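Local coordinates for putative uncharacterized protein (Campylobacter jejuni, PDB 5TPU) that is of unknown function but belongs to the WxcM-like family of the cupin clan and holds thymidine-5'-diphosphate in its pockets, at residues D72-D77 with E102-S107. The protein carries 3 engineered substitutions. Residues are numbered along the deposited sequence; the frame is centred on the assembly and turned at random.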
ATOM      1  N   ASP A  72     -13.849   0.295 -11.920  1.00 19.75           N
ATOM      2  CA  ASP A  72     -13.484   0.200 -13.318  1.00 20.30           C
ATOM      3  C   ASP A  72     -12.466   1.278 -13.614  1.00 24.27           C
ATOM      4  O   ASP A  72     -12.610   2.431 -13.161  1.00 24.67           O
ATOM      5  CB  ASP A  72     -14.716   0.421 -14.220  1.00 22.07           C
ATOM      6  CG  ASP A  72     -15.754  -0.624 -14.015  1.00 20.37           C
ATOM      7  OD1 ASP A  72     -15.365  -1.780 -13.712  1.00 22.62           O
ATOM      8  OD2 ASP A  72     -16.938  -0.290 -14.117  1.00 23.47           O
ATOM      9  N   ILE A  73     -11.443   0.866 -14.363  1.00 23.32           N
ATOM     10  CA  ILE A  73     -10.415   1.731 -14.907  1.00 28.61           C
ATOM     11  C   ILE A  73     -10.536   1.608 -16.398  1.00 24.49           C
ATOM     12  O   ILE A  73     -10.395   0.512 -16.953  1.00 21.71           O
ATOM     13  CB  ILE A  73      -8.958   1.303 -14.613  1.00 32.09           C
ATOM     14  CG1 ILE A  73      -8.872   0.383 -13.399  1.00 38.76           C
ATOM     15  CG2 ILE A  73      -8.048   2.532 -14.603  1.00 33.83           C
ATOM     16  CD1 ILE A  73      -7.976   0.830 -12.262  1.00 45.81           C
ATOM     17  N   ILE A  74     -10.785   2.742 -17.038  1.00 26.37           N
ATOM     18  CA  ILE A  74     -10.663   2.825 -18.464  1.00 24.52           C
ATOM     19  C   ILE A  74      -9.262   3.315 -18.805  1.00 22.67           C
ATOM     20  O   ILE A  74      -8.838   4.392 -18.416  1.00 23.09           O
ATOM     21  CB  ILE A  74     -11.737   3.734 -19.020  1.00 30.65           C
ATOM     22  CG1 ILE A  74     -13.087   3.261 -18.493  1.00 35.35           C
ATOM     23  CG2 ILE A  74     -11.680   3.735 -20.544  1.00 33.06           C
ATOM     24  CD1 ILE A  74     -14.262   3.825 -19.263  1.00 39.57           C
ATOM     25  N   LEU A  75      -8.512   2.475 -19.479  1.00 23.22           N
ATOM     26  CA  LEU A  75      -7.185   2.834 -19.938  1.00 23.74           C
ATOM     27  C   LEU A  75      -7.249   3.227 -21.414  1.00 25.21           C
ATOM     28  O   LEU A  75      -8.092   2.696 -22.157  1.00 25.33           O
ATOM     29  CB  LEU A  75      -6.246   1.655 -19.779  1.00 27.06           C
ATOM     30  CG  LEU A  75      -5.944   1.104 -18.386  1.00 26.79           C
ATOM     31  CD1 LEU A  75      -5.176  -0.201 -18.521  1.00 27.42           C
ATOM     32  CD2 LEU A  75      -5.093   2.083 -17.610  1.00 27.90           C
ATOM     33  N   ASN A  76      -6.360   4.144 -21.812  1.00 24.37           N
ATOM     34  CA  ASN A  76      -6.296   4.658 -23.174  1.00 26.47           C
ATOM     35  C   ASN A  76      -4.842   4.961 -23.581  1.00 28.76           C
ATOM     36  O   ASN A  76      -4.120   5.715 -22.889  1.00 28.25           O
ATOM     37  CB  ASN A  76      -7.169   5.906 -23.292  1.00 29.01           C
ATOM     38  CG  ASN A  76      -7.341   6.346 -24.724  1.00 29.41           C
ATOM     39  OD1 ASN A  76      -6.380   6.539 -25.455  1.00 24.69           O
ATOM     40  ND2 ASN A  76      -8.589   6.450 -25.145  1.00 31.97           N
ATOM     41  N   ASP A  77      -4.373   4.327 -24.657  1.00 24.88           N
ATOM     42  CA  ASP A  77      -2.978   4.534 -25.026  1.00 26.56           C
ATOM     43  C   ASP A  77      -2.812   5.524 -26.159  1.00 28.16           C
ATOM     44  O   ASP A  77      -1.702   5.731 -26.602  1.00 25.95           O
ATOM     45  CB  ASP A  77      -2.252   3.239 -25.322  1.00 25.14           C
ATOM     46  CG  ASP A  77      -2.738   2.567 -26.571  1.00 27.37           C
ATOM     47  OD1 ASP A  77      -2.131   1.524 -26.860  1.00 28.02           O
ATOM     48  OD2 ASP A  77      -3.724   3.014 -27.213  1.00 23.08           O
ATOM     49  N   GLU A 102      -8.857   6.626 -16.396  1.00 28.33           N
ATOM     50  CA  GLU A 102      -9.939   7.188 -15.685  1.00 29.84           C
ATOM     51  C   GLU A 102     -10.563   6.093 -14.851  1.00 29.59           C
ATOM     52  O   GLU A 102     -10.778   4.960 -15.313  1.00 29.75           O
ATOM     53  CB  GLU A 102     -10.853   7.944 -16.641  1.00 34.18           C
ATOM     54  CG  GLU A 102     -12.077   7.287 -17.223  1.00 39.00           C
ATOM     55  CD  GLU A 102     -13.266   8.220 -17.119  1.00 41.63           C
ATOM     56  OE1 GLU A 102     -13.468   8.739 -16.020  1.00 43.43           O
ATOM     57  OE2 GLU A 102     -13.986   8.448 -18.106  1.00 46.52           O
ATOM     58  N   MET A 103     -10.751   6.422 -13.579  1.00 25.49           N
ATOM     59  CA  MET A 103     -11.275   5.470 -12.601  1.00 23.38           C
ATOM     60  C   MET A 103     -12.696   5.832 -12.192  1.00 21.75           C
ATOM     61  O   MET A 103     -12.982   6.978 -11.877  1.00 27.42           O
ATOM     62  CB  MET A 103     -10.376   5.487 -11.409  1.00 22.90           C
ATOM     63  CG  MET A 103      -8.917   5.422 -11.788  1.00 24.43           C
ATOM     64  SD  MET A 103      -7.981   4.722 -10.453  1.00 25.93           S
ATOM     65  CE  MET A 103      -7.751   6.058  -9.308  1.00 32.47           C
ATOM     66  N   LYS A 104     -13.584   4.856 -12.211  1.00 20.89           N
ATOM     67  CA  LYS A 104     -14.986   5.102 -12.014  1.00 21.89           C
ATOM     68  C   LYS A 104     -15.659   3.895 -11.391  1.00 18.87           C
ATOM     69  O   LYS A 104     -15.013   2.890 -11.146  1.00 16.89           O
ATOM     70  CB  LYS A 104     -15.640   5.467 -13.370  1.00 26.16           C
ATOM     71  CG  LYS A 104     -15.721   4.315 -14.372  1.00 30.55           C
ATOM     72  CD  LYS A 104     -16.430   4.696 -15.683  1.00 35.27           C
ATOM     73  CE  LYS A 104     -16.676   3.427 -16.484  1.00 38.55           C
ATOM     74  NZ  LYS A 104     -17.490   3.653 -17.709  1.00 41.28           N
ATOM     75  N   ASN A 105     -16.964   4.022 -11.159  1.00 20.01           N
ATOM     76  CA  ASN A 105     -17.772   3.028 -10.504  1.00 22.52           C
ATOM     77  C   ASN A 105     -17.094   2.387  -9.312  1.00 18.10           C
ATOM     78  O   ASN A 105     -17.155   1.168  -9.195  1.00 18.16           O
ATOM     79  CB  ASN A 105     -18.138   1.920 -11.501  1.00 25.93           C
ATOM     80  CG  ASN A 105     -18.930   2.448 -12.656  1.00 31.26           C
ATOM     81  OD1 ASN A 105     -19.883   3.201 -12.453  1.00 35.60           O
ATOM     82  ND2 ASN A 105     -18.533   2.084 -13.882  1.00 34.18           N
ATOM     83  N   PHE A 106     -16.467   3.176  -8.444  1.00 15.45           N
ATOM     84  CA  PHE A 106     -15.959   2.626  -7.178  1.00 17.42           C
ATOM     85  C   PHE A 106     -17.154   2.115  -6.393  1.00 15.33           C
ATOM     86  O   PHE A 106     -18.134   2.828  -6.267  1.00 17.32           O
ATOM     87  CB  PHE A 106     -15.217   3.659  -6.336  1.00 16.62           C
ATOM     88  CG  PHE A 106     -13.876   4.003  -6.884  1.00 16.74           C
ATOM     89  CD1 PHE A 106     -13.766   4.869  -7.959  1.00 16.72           C
ATOM     90  CD2 PHE A 106     -12.745   3.434  -6.378  1.00 16.41           C
ATOM     91  CE1 PHE A 106     -12.540   5.169  -8.490  1.00 18.32           C
ATOM     92  CE2 PHE A 106     -11.497   3.776  -6.862  1.00 16.06           C
ATOM     93  CZ  PHE A 106     -11.388   4.628  -7.934  1.00 17.08           C
ATOM     94  N   SER A 107     -17.110   0.886  -5.920  1.00 16.18           N
ATOM     95  CA  SER A 107     -18.124   0.491  -4.957  1.00 16.60           C
ATOM     96  C   SER A 107     -17.983   1.386  -3.706  1.00 17.46           C
ATOM     97  O   SER A 107     -16.918   1.959  -3.437  1.00 15.23           O
ATOM     98  CB  SER A 107     -18.000  -0.978  -4.630  1.00 16.79           C
ATOM     99  OG  SER A 107     -16.779  -1.235  -4.005  1.00 16.08           O
TER
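Ile73 and Met103 face each other as a non-hydrogen-bonded pair where strands 71-76 and 99-104 run antiparallel in one sheet of the cupin jelly roll. Their side chains lie side by side and point the same way, with Ile73 CG2 4.1 Å from Met103 CG. This face is turned to the opposing sheet, where both touch Leu64; Ile73 is buried there, Met103 only partly. Ile73 also reaches Leu86 on the next strand, and Met103 meets Arg52, a residue of the thymidine-5'-diphosphate pocket. Beta-branched isoleucine suits this buried strand position, while the slim, flexible methionine, bent at chi3 (-80°), can turn its end away from Ile73.

The tight part is the backbone. On either side of this pair, Asp72 with Lys104 and Ile74 with Glu102 each close with two hydrogen bonds, four in all. Lys104 N gives a nearly straight bond of 2.8 Å to Asp72 O, and Ile74 N reaches Glu102 O at the same 2.8 Å; Asp72 N and Glu102 N return bonds to Lys104 O and Ile74 O. Between them, Ile73 CA makes a CA-H...O contact with Glu102 O at 3.3 Å.

The other face is open to solvent and mostly polar. At the end of the extended Lys104 chain, CE and NZ lie across Ile74 CD1, NZ at 3.6 Å and CE giving the apolar part. Glu102 likewise sets its aliphatic CG 4.0 Å from Ile74 CB. Where strand gives way to loop, Asn105 adopts the left-handed helical conformation that asparagine tolerates well, and its ND2 donates to Asp72 OD2 at 2.9 Å, on the anti side of a carboxylate turned 83° from the amide plane. Asp72 OD2 and Lys104 NZ stay 5.4 Å apart. Across this contact Asp72 is thus bonded by a neutral amide and not by the lysine, though its carboxylate may partly offset the positive charge where Lys104 NZ nears Lys83 NZ.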